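Local coordinates for protein NAD-dependent aldehyde dehydrogenase (Burkholderia multivorans, PDB 5UJU) that probably oxidises aldehydes to carboxylic acids with NAD+ as the hydride acceptor, in the manner of aldehyde dehydrogenases, at residues A148-M151 and A152-G156; I249-R252 and I253-V257; A371-D374 and E375-A379; G477-A480 and A481-A485. All coordinates share one frame; numbering follows the deposited sequence. Where two conformers were deposited one is given.

How the interactions relate
All four contacts are local, each made within or at the end of a single helix, and they follow one another along the aldehyde dehydrogenase chain without touching. Interactions 1 and 2 approach most closely, with nearest atoms about 7 Å apart, and helix 134-145 packs against both. Interactions 3 and 4 have centres about 26 Å apart and belong to helices associated with the sheet that contains strands 356-360 and 460-466. Interactions 2 and 3 are farthest apart, about 52 Å between centres, on opposite sides of the chain's centre. The side chains of M151 and A485 each lie about 12 Å from the sodium ion at G348 and G458, so neither of these side chains is a ligand of the ion.

Interaction 1: residues A148-M151 and A152-G156; sequences AFMM and AFQAG
M151 and A155 meet one turn apart on the short helix 149-156, and the evidence for close fitting lies mainly near the backbone. A155 CB sits 3.2 Å from M151 O, while M151 CG comes to 4.0 Å from A155 CB. The bond from A155 N to the same carbonyl is short at 2.7 Å but bent, with an N-H...O angle of 144°, whereas the bond from A152 N to A148 O is much straighter at 166°. A152 is the compact element of this turn: its methyl lies 3.5 Å from F149 O and touches V141 of helix 134-145. Next to it F149 and F153 reach the same helix, their rings meeting Y139 and F135 respectively.

The side formed by M150 and Q154 is looser, and both residues are partly exposed, unlike buried A152 and F153. Their chains pass each other at a slant, and M150 SD comes no nearer than 4.2 Å to Q154 NE2. Q154 CG stands on the N side of its CA-CB bond (chi1 -61°), which lays it against M150 O at 3.3 Å; NE2 makes a weak hydrogen bond to E39 O. M150 bends twice along its chain and rests on P41.

A148 is the N-cap residue, and its backbone O takes the first i to i+4 bond, from A152 N. The arrangement is typical of a short, largely apolar helix packed against the preceding helix 134-145.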
loop_
_atom_site.group_PDB
_atom_site.type_symbol
_atom_site.label_atom_id
_atom_site.label_comp_id
_atom_site.label_asym_id
_atom_site.label_seq_id
_atom_site.Cartn_x
_atom_site.Cartn_y
_atom_site.Cartn_z
ATOM N N ALA A 148 26.371 -11.879 -20.191
ATOM C CA ALA A 148 26.893 -13.139 -20.701
ATOM C C ALA A 148 25.798 -14.201 -20.666
ATOM O O ALA A 148 24.843 -14.120 -19.890
ATOM C CB ALA A 148 28.106 -13.603 -19.883
ATOM N N PHE A 149 25.942 -15.212 -21.521
ATOM C CA PHE A 149 24.804 -16.090 -21.793
ATOM C C PHE A 149 24.257 -16.733 -20.519
ATOM O O PHE A 149 23.037 -16.779 -20.310
ATOM C CB PHE A 149 25.162 -17.170 -22.808
ATOM C CG PHE A 149 23.997 -18.092 -23.103
ATOM C CD1 PHE A 149 23.943 -19.369 -22.562
ATOM C CD2 PHE A 149 22.939 -17.650 -23.874
ATOM C CE1 PHE A 149 22.863 -20.203 -22.819
ATOM C CE2 PHE A 149 21.848 -18.476 -24.127
ATOM C CZ PHE A 149 21.818 -19.757 -23.601
ATOM N N MET A 150 25.135 -17.267 -19.669
ATOM C CA MET A 150 24.648 -17.980 -18.490
ATOM C C MET A 150 23.815 -17.070 -17.594
ATOM O O MET A 150 22.742 -17.471 -17.121
ATOM C CB MET A 150 25.810 -18.587 -17.710
ATOM C CG MET A 150 25.383 -19.445 -16.524
ATOM S SD MET A 150 24.436 -20.926 -16.973
ATOM C CE MET A 150 25.576 -21.765 -18.079
ATOM N N MET A 151 24.278 -15.837 -17.353
ATOM C CA MET A 151 23.470 -14.904 -16.570
ATOM C C MET A 151 22.223 -14.470 -17.334
ATOM O O MET A 151 21.150 -14.290 -16.745
ATOM C CB MET A 151 24.294 -13.680 -16.180
ATOM C CG MET A 151 23.449 -12.616 -15.480
ATOM S SD MET A 151 24.387 -11.160 -14.955
ATOM C CE MET A 151 25.366 -11.885 -13.648
ATOM N N ALA A 152 22.347 -14.266 -18.641
ATOM C CA ALA A 152 21.173 -13.889 -19.419
ATOM C C ALA A 152 20.089 -14.952 -19.300
ATOM O O ALA A 152 18.913 -14.631 -19.107
ATOM C CB ALA A 152 21.568 -13.665 -20.877
ATOM N N PHE A 153 20.481 -16.226 -19.335
ATOM C CA PHE A 153 19.524 -17.313 -19.158
ATOM C C PHE A 153 18.917 -17.302 -17.756
ATOM O O PHE A 153 17.694 -17.267 -17.597
ATOM C CB PHE A 153 20.213 -18.651 -19.435
ATOM C CG PHE A 153 19.301 -19.838 -19.302
ATOM C CD1 PHE A 153 18.536 -20.273 -20.386
ATOM C CD2 PHE A 153 19.200 -20.516 -18.097
ATOM C CE1 PHE A 153 17.685 -21.364 -20.265
ATOM C CE2 PHE A 153 18.350 -21.610 -17.969
ATOM C CZ PHE A 153 17.585 -22.032 -19.054
ATOM N N GLN A 154 19.758 -17.326 -16.724
ATOM C CA GLN A 154 19.248 -17.405 -15.358
ATOM C C GLN A 154 18.485 -16.145 -14.979
ATOM O O GLN A 154 17.309 -16.205 -14.600
ATOM C CB GLN A 154 20.392 -17.649 -14.384
ATOM C CG GLN A 154 21.138 -18.922 -14.633
ATOM C CD GLN A 154 21.983 -19.322 -13.438
ATOM O OE1 GLN A 154 22.274 -18.497 -12.568
ATOM N NE2 GLN A 154 22.363 -20.595 -13.380
ATOM N N ALA A 155 19.137 -14.986 -15.086
ATOM C CA ALA A 155 18.486 -13.744 -14.684
ATOM C C ALA A 155 17.345 -13.366 -15.619
ATOM O O ALA A 155 16.351 -12.783 -15.176
ATOM C CB ALA A 155 19.516 -12.613 -14.609
ATOM N N GLY A 156 17.454 -13.676 -16.911
ATOM C CA GLY A 156 16.383 -13.308 -17.815
ATOM C C GLY A 156 15.257 -14.319 -17.854
ATOM O O GLY A 156 14.109 -13.952 -18.117
#

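Interaction 2: residues I249-R252 and I253-V257; sequences ITVR and IARDV
I249 with I253, and V251 with R255, pack one turn apart on helix 245-260, the helical limb of a beta-alpha-beta unit whose parallel strands are 234-238 and 268-270. This is consistent with the Rossmann-type cofactor domain of aldehyde dehydrogenases. Four successive i to i+4 backbone bonds, from I253 N to I249 O through D256 N to R252 O, define an unbroken helix.

Two different faces are built on it. On one, I249 and I253 run side by side, with I249 CG2 4.1 Å from I253 CD1, and both lean on neighbouring helices: I249 on I137, I253 on L130. On the other, V251 and R255 also lie alongside each other. V251 CG1, set opposite its own backbone N (chi1 169°), reaches R255 CD at 3.7 Å, and R255 CG lies over V251 O at 3.2 Å. Beyond that the arginine chain turns at chi3 (63°), and its guanidinium is held by a salt bridge to D69 and by hydrogen bonds to V268 O and N266 OD1, tying the helix to the start of strand 268-270.

The R252 side chain was modelled in two conformers. In the one described it slants across I253 and NH1 pairs with E136, a salt bridge that stays tentative because of the second conformer. Its charged end does not touch D256 directly. The main-chain link is less ambiguous: R252 O accepts from D256 N and from a water at 3.0 Å, and that water also donates to D256 OD1 at 2.8 Å.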
loop_
_atom_site.group_PDB
_atom_site.type_symbol
_atom_site.label_atom_id
_atom_site.label_comp_id
_atom_site.label_asym_id
_atom_site.label_seq_id
_atom_site.Cartn_x
_atom_site.Cartn_y
_atom_site.Cartn_z
ATOM N N ILE A 249 8.807 -10.480 -26.580
ATOM C CA ILE A 249 8.572 -11.922 -26.525
ATOM C C ILE A 249 7.609 -12.252 -25.392
ATOM O O ILE A 249 6.680 -13.051 -25.563
ATOM C CB ILE A 249 9.906 -12.677 -26.359
ATOM C CG1 ILE A 249 10.805 -12.495 -27.578
ATOM C CG2 ILE A 249 9.670 -14.156 -26.081
ATOM C CD1 ILE A 249 12.234 -12.968 -27.319
ATOM N N THR A 250 7.819 -11.633 -24.219
ATOM C CA THR A 250 6.957 -11.870 -23.062
ATOM C C THR A 250 5.507 -11.477 -23.356
ATOM O O THR A 250 4.566 -12.229 -23.064
ATOM C CB THR A 250 7.483 -11.088 -21.852
ATOM O OG1 THR A 250 8.830 -11.499 -21.536
ATOM C CG2 THR A 250 6.605 -11.361 -20.653
ATOM N N VAL A 251 5.307 -10.282 -23.906
ATOM C CA VAL A 251 3.958 -9.838 -24.236
ATOM C C VAL A 251 3.311 -10.780 -25.249
ATOM O O VAL A 251 2.139 -11.142 -25.111
ATOM C CB VAL A 251 3.980 -8.388 -24.742
ATOM C CG1 VAL A 251 2.614 -8.036 -25.337
ATOM C CG2 VAL A 251 4.340 -7.430 -23.591
ATOM N N ARG A 252 4.064 -11.199 -26.272
ATOM C CA ARG A 252 3.530 -12.130 -27.269
ATOM C C ARG A 252 2.991 -13.395 -26.608
ATOM O O ARG A 252 1.884 -13.855 -26.915
ATOM C CB ARG A 252 4.622 -12.477 -28.290
ATOM C CG ARG A 252 4.202 -13.458 -29.412
ATOM C CD ARG A 252 5.436 -14.139 -30.061
ATOM N NE ARG A 252 6.020 -15.191 -29.223
ATOM C CZ ARG A 252 7.313 -15.522 -29.207
ATOM N NH1 ARG A 252 8.186 -14.889 -29.983
ATOM N NH2 ARG A 252 7.738 -16.495 -28.412
ATOM N N ILE A 253 3.771 -13.979 -25.698
ATOM C CA ILE A 253 3.358 -15.215 -25.047
ATOM C C ILE A 253 2.163 -14.969 -24.131
ATOM O O ILE A 253 1.220 -15.773 -24.093
ATOM C CB ILE A 253 4.552 -15.842 -24.302
ATOM C CG1 ILE A 253 5.605 -16.314 -25.315
ATOM C CG2 ILE A 253 4.095 -17.005 -23.454
ATOM C CD1 ILE A 253 6.919 -16.850 -24.676
ATOM N N ALA A 254 2.161 -13.841 -23.406
ATOM C CA ALA A 254 1.008 -13.490 -22.579
ATOM C C ALA A 254 -0.267 -13.399 -23.412
ATOM O O ALA A 254 -1.317 -13.911 -23.009
ATOM C CB ALA A 254 1.241 -12.157 -21.867
ATOM N N ARG A 255 -0.187 -12.742 -24.571
ATOM C CA ARG A 255 -1.351 -12.558 -25.433
ATOM C C ARG A 255 -1.850 -13.885 -25.985
ATOM O O ARG A 255 -3.060 -14.087 -26.137
ATOM C CB ARG A 255 -0.989 -11.606 -26.570
ATOM C CG ARG A 255 -0.730 -10.176 -26.099
ATOM C CD ARG A 255 -0.247 -9.301 -27.236
ATOM N NE ARG A 255 -1.244 -9.169 -28.301
ATOM C CZ ARG A 255 -2.191 -8.235 -28.312
ATOM N NH1 ARG A 255 -2.285 -7.371 -27.310
ATOM N NH2 ARG A 255 -3.053 -8.172 -29.310
ATOM N N ASP A 256 -0.930 -14.795 -26.300
ATOM C CA ASP A 256 -1.303 -16.147 -26.710
ATOM C C ASP A 256 -2.187 -16.809 -25.668
ATOM O O ASP A 256 -3.248 -17.362 -25.987
ATOM C CB ASP A 256 -0.044 -16.990 -26.913
ATOM C CG ASP A 256 0.658 -16.685 -28.207
ATOM O OD1 ASP A 256 0.076 -15.981 -29.061
ATOM O OD2 ASP A 256 1.799 -17.160 -28.365
ATOM N N VAL A 257 -1.744 -16.788 -24.412
ATOM C CA VAL A 257 -2.475 -17.452 -23.341
ATOM C C VAL A 257 -3.833 -16.795 -23.143
ATOM O O VAL A 257 -4.858 -17.476 -23.016
ATOM C CB VAL A 257 -1.651 -17.432 -22.041
ATOM C CG1 VAL A 257 -2.474 -17.978 -20.896
ATOM C CG2 VAL A 257 -0.348 -18.230 -22.226
HETATM O O HOH W 1 0.319 -13.247 -29.407
HETATM O O HOH W 2 4.353 -17.190 -28.934
#

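Interaction 3: residues A371-D374 and E375-A379; sequences ASFD and EVAQA
S372 and E375 face each other across the start of helix 373-388 and exchange bonds in both directions, the definition of a capping box. The S372 hydroxyl points forward along the helix: with chi1 at 76°, OG is held between the backbone N and the carbonyl carbon, where it accepts from E375 N at 3.0 Å. E375 runs the opposite way. Its extended chain brings the carboxylate back along the serine, with E375 CG only 3.2 Å from S372 OG, and E375 OE1 takes the N-H of S372 at 3.1 Å. That bond is nearly straight (165°), but it uses the anti side of OE1 and comes in 28° out of the carboxylate plane.

On the buried side the side chains approach through carbon. V376 CG2 tucks against S372 O at 3.4 Å and looks across to A371 CB, both residues leaning on I364 of the preceding hairpin. One turn further on, A377 CB lies obliquely to the F373 ring, 4.3 Å from CE1, and both pack on V463 of strand 460-466. Q378 CG rests against D374 O at the more exposed surface.

Chemically, the box satisfies the first-turn N-H of E375 and the N-H of the N-cap residue S372. The E375 carboxylate, placed at the positive end of the helix dipole, would probably be stabilised in its charged form.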
loop_
_atom_site.group_PDB
_atom_site.type_symbol
_atom_site.label_atom_id
_atom_site.label_comp_id
_atom_site.label_asym_id
_atom_site.label_seq_id
_atom_site.Cartn_x
_atom_site.Cartn_y
_atom_site.Cartn_z
ATOM N N ALA A 371 46.661 -7.136 8.859
ATOM C CA ALA A 371 46.775 -6.730 7.463
ATOM C C ALA A 371 46.564 -5.228 7.363
ATOM O O ALA A 371 45.593 -4.699 7.913
ATOM C CB ALA A 371 45.765 -7.465 6.571
ATOM N N SER A 372 47.468 -4.553 6.656
ATOM C CA SER A 372 47.384 -3.114 6.464
ATOM C C SER A 372 46.272 -2.753 5.484
ATOM O O SER A 372 45.743 -3.597 4.744
ATOM C CB SER A 372 48.710 -2.566 5.939
ATOM O OG SER A 372 48.865 -2.881 4.561
ATOM N N PHE A 373 45.930 -1.461 5.469
ATOM C CA PHE A 373 44.993 -0.976 4.465
ATOM C C PHE A 373 45.486 -1.311 3.061
ATOM O O PHE A 373 44.738 -1.864 2.248
ATOM C CB PHE A 373 44.763 0.536 4.614
ATOM C CG PHE A 373 43.873 1.122 3.533
ATOM C CD1 PHE A 373 44.407 1.541 2.318
ATOM C CD2 PHE A 373 42.503 1.238 3.729
ATOM C CE1 PHE A 373 43.589 2.064 1.317
ATOM C CE2 PHE A 373 41.675 1.763 2.733
ATOM C CZ PHE A 373 42.221 2.175 1.526
ATOM N N ASP A 374 46.757 -1.010 2.762
ATOM C CA ASP A 374 47.228 -1.257 1.402
ATOM C C ASP A 374 47.210 -2.740 1.072
ATOM O O ASP A 374 46.924 -3.113 -0.073
ATOM C CB ASP A 374 48.620 -0.679 1.175
ATOM C CG ASP A 374 48.681 0.808 1.437
ATOM O OD1 ASP A 374 47.770 1.545 0.999
ATOM O OD2 ASP A 374 49.672 1.250 2.038
ATOM N N GLU A 375 47.470 -3.603 2.060
ATOM C CA GLU A 375 47.390 -5.036 1.793
ATOM C C GLU A 375 45.955 -5.466 1.479
ATOM O O GLU A 375 45.738 -6.290 0.586
ATOM C CB GLU A 375 47.973 -5.833 2.965
ATOM C CG GLU A 375 49.492 -5.637 3.092
ATOM C CD GLU A 375 50.135 -6.343 4.275
ATOM O OE1 GLU A 375 49.487 -6.525 5.328
ATOM O OE2 GLU A 375 51.304 -6.749 4.125
ATOM N N VAL A 376 44.959 -4.922 2.180
ATOM C CA VAL A 376 43.576 -5.275 1.863
ATOM C C VAL A 376 43.210 -4.779 0.469
ATOM O O VAL A 376 42.635 -5.518 -0.346
ATOM C CB VAL A 376 42.613 -4.723 2.930
ATOM C CG1 VAL A 376 41.153 -4.928 2.495
ATOM C CG2 VAL A 376 42.858 -5.387 4.264
ATOM N N ALA A 377 43.551 -3.522 0.167
ATOM C CA ALA A 377 43.226 -2.954 -1.135
ATOM C C ALA A 377 43.903 -3.725 -2.258
ATOM O O ALA A 377 43.281 -4.019 -3.287
ATOM C CB ALA A 377 43.635 -1.483 -1.181
ATOM N N GLN A 378 45.182 -4.057 -2.081
ATOM C CA GLN A 378 45.891 -4.818 -3.102
ATOM C C GLN A 378 45.313 -6.211 -3.248
ATOM O O GLN A 378 45.290 -6.763 -4.352
ATOM C CB GLN A 378 47.388 -4.896 -2.771
ATOM C CG GLN A 378 48.130 -3.619 -3.075
ATOM C CD GLN A 378 47.951 -3.203 -4.527
ATOM O OE1 GLN A 378 47.994 -4.039 -5.439
ATOM N NE2 GLN A 378 47.746 -1.908 -4.748
ATOM N N ALA A 379 44.865 -6.809 -2.141
ATOM C CA ALA A 379 44.239 -8.120 -2.233
ATOM C C ALA A 379 42.990 -8.063 -3.113
ATOM O O ALA A 379 42.760 -8.950 -3.940
ATOM C CB ALA A 379 43.912 -8.642 -0.833
#

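Interaction 4: residues G477-A480 and A481-A485; sequences GEIA and AEHGA
A480 and A485 meet at the C-terminal end of helix 469-483, a local contact between the last turn of the helix and the loop that follows it, leading to strand 487-491. Their methyls touch, A480 CB to A485 CB at 3.7 Å. Between them G484 ends the helix: its phi is positive (90°), a backbone setting at which a beta carbon would be jammed against the carbonyl O of H483. The hydrogen bonds record the same change. H483 N still binds I479 O at 2.7 Å, but the last bond, from G484 N to A480 O, is weak, its N-H...O angle only 128°.

I479 and H483 pass each other at a slant. I479 CG2 is set opposite the backbone N and meets H483 CD2 at 4.0 Å, while I479 O lies at the edge of the imidazole, near its plane, and close under H483 CB at 3.3 Å. T453 touches both side chains. On the outer surface E478 and E482 run alongside each other with carboxylates nearly coplanar, E478 OE2 being 4.1 Å from E482 OE1. Any mutual repulsion is probably eased by the salt bridge from E478 OE2 to R449.

G484 itself pairs with V321 through the backbone, and A485 O accepts from N537 ND2. The arrangement is typical of a glycine-terminated helix in a crossover connection, here between parallel strands 460-466 and 487-491, which strands 356-360 and 323-326 separate in the sheet.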
loop_
_atom_site.group_PDB
_atom_site.type_symbol
_atom_site.label_atom_id
_atom_site.label_comp_id
_atom_site.label_asym_id
_atom_site.label_seq_id
_atom_site.Cartn_x
_atom_site.Cartn_y
_atom_site.Cartn_z
ATOM N N GLY A 477 25.447 3.196 7.330
ATOM C CA GLY A 477 24.042 3.360 7.684
ATOM C C GLY A 477 23.498 4.724 7.303
ATOM O O GLY A 477 22.351 4.848 6.865
ATOM N N GLU A 478 24.311 5.769 7.474
ATOM C CA GLU A 478 23.870 7.110 7.112
ATOM C C GLU A 478 23.668 7.234 5.610
ATOM O O GLU A 478 22.663 7.797 5.158
ATOM C CB GLU A 478 24.883 8.145 7.599
ATOM C CG GLU A 478 24.604 9.552 7.119
ATOM C CD GLU A 478 25.711 10.532 7.490
ATOM O OE1 GLU A 478 26.477 10.262 8.442
ATOM O OE2 GLU A 478 25.808 11.577 6.825
ATOM N N ILE A 479 24.611 6.712 4.826
ATOM C CA ILE A 479 24.552 6.868 3.377
ATOM C C ILE A 479 23.410 6.049 2.794
ATOM O O ILE A 479 22.737 6.484 1.853
ATOM C CB ILE A 479 25.907 6.492 2.751
ATOM C CG1 ILE A 479 26.930 7.599 3.028
ATOM C CG2 ILE A 479 25.760 6.222 1.246
ATOM C CD1 ILE A 479 28.352 7.253 2.607
ATOM N N ALA A 480 23.181 4.846 3.328
ATOM C CA ALA A 480 22.052 4.043 2.867
ATOM C C ALA A 480 20.727 4.752 3.125
ATOM O O ALA A 480 19.837 4.749 2.267
ATOM C CB ALA A 480 22.060 2.672 3.540
ATOM N N ALA A 481 20.571 5.352 4.307
ATOM C CA ALA A 481 19.316 6.021 4.632
ATOM C C ALA A 481 19.125 7.286 3.804
ATOM O O ALA A 481 18.007 7.598 3.384
ATOM C CB ALA A 481 19.267 6.350 6.122
ATOM N N GLU A 482 20.201 8.033 3.570
ATOM C CA GLU A 482 20.075 9.292 2.850
ATOM C C GLU A 482 20.073 9.082 1.342
ATOM O O GLU A 482 19.242 9.655 0.631
ATOM C CB GLU A 482 21.207 10.243 3.249
ATOM C CG GLU A 482 21.212 11.549 2.458
ATOM C CD GLU A 482 22.326 12.500 2.882
ATOM O OE1 GLU A 482 22.929 12.279 3.958
ATOM O OE2 GLU A 482 22.607 13.456 2.127
ATOM N N HIS A 483 20.961 8.243 0.830
ATOM C CA HIS A 483 21.085 8.115 -0.612
ATOM C C HIS A 483 20.451 6.846 -1.172
ATOM O O HIS A 483 20.378 6.701 -2.400
ATOM C CB HIS A 483 22.564 8.190 -1.005
ATOM C CG HIS A 483 23.218 9.474 -0.601
ATOM N ND1 HIS A 483 23.042 10.649 -1.299
ATOM C CD2 HIS A 483 24.027 9.775 0.445
ATOM C CE1 HIS A 483 23.723 11.618 -0.709
ATOM N NE2 HIS A 483 24.330 11.114 0.352
ATOM N N GLY A 484 19.972 5.944 -0.318
ATOM C CA GLY A 484 19.398 4.698 -0.782
ATOM C C GLY A 484 20.445 3.603 -0.896
ATOM O O GLY A 484 21.650 3.856 -0.987
ATOM N N ALA A 485 19.971 2.357 -0.843
ATOM C CA ALA A 485 20.870 1.219 -1.002
ATOM C C ALA A 485 20.048 -0.047 -1.120
ATOM O O ALA A 485 19.031 -0.192 -0.438
ATOM C CB ALA A 485 21.851 1.083 0.177
#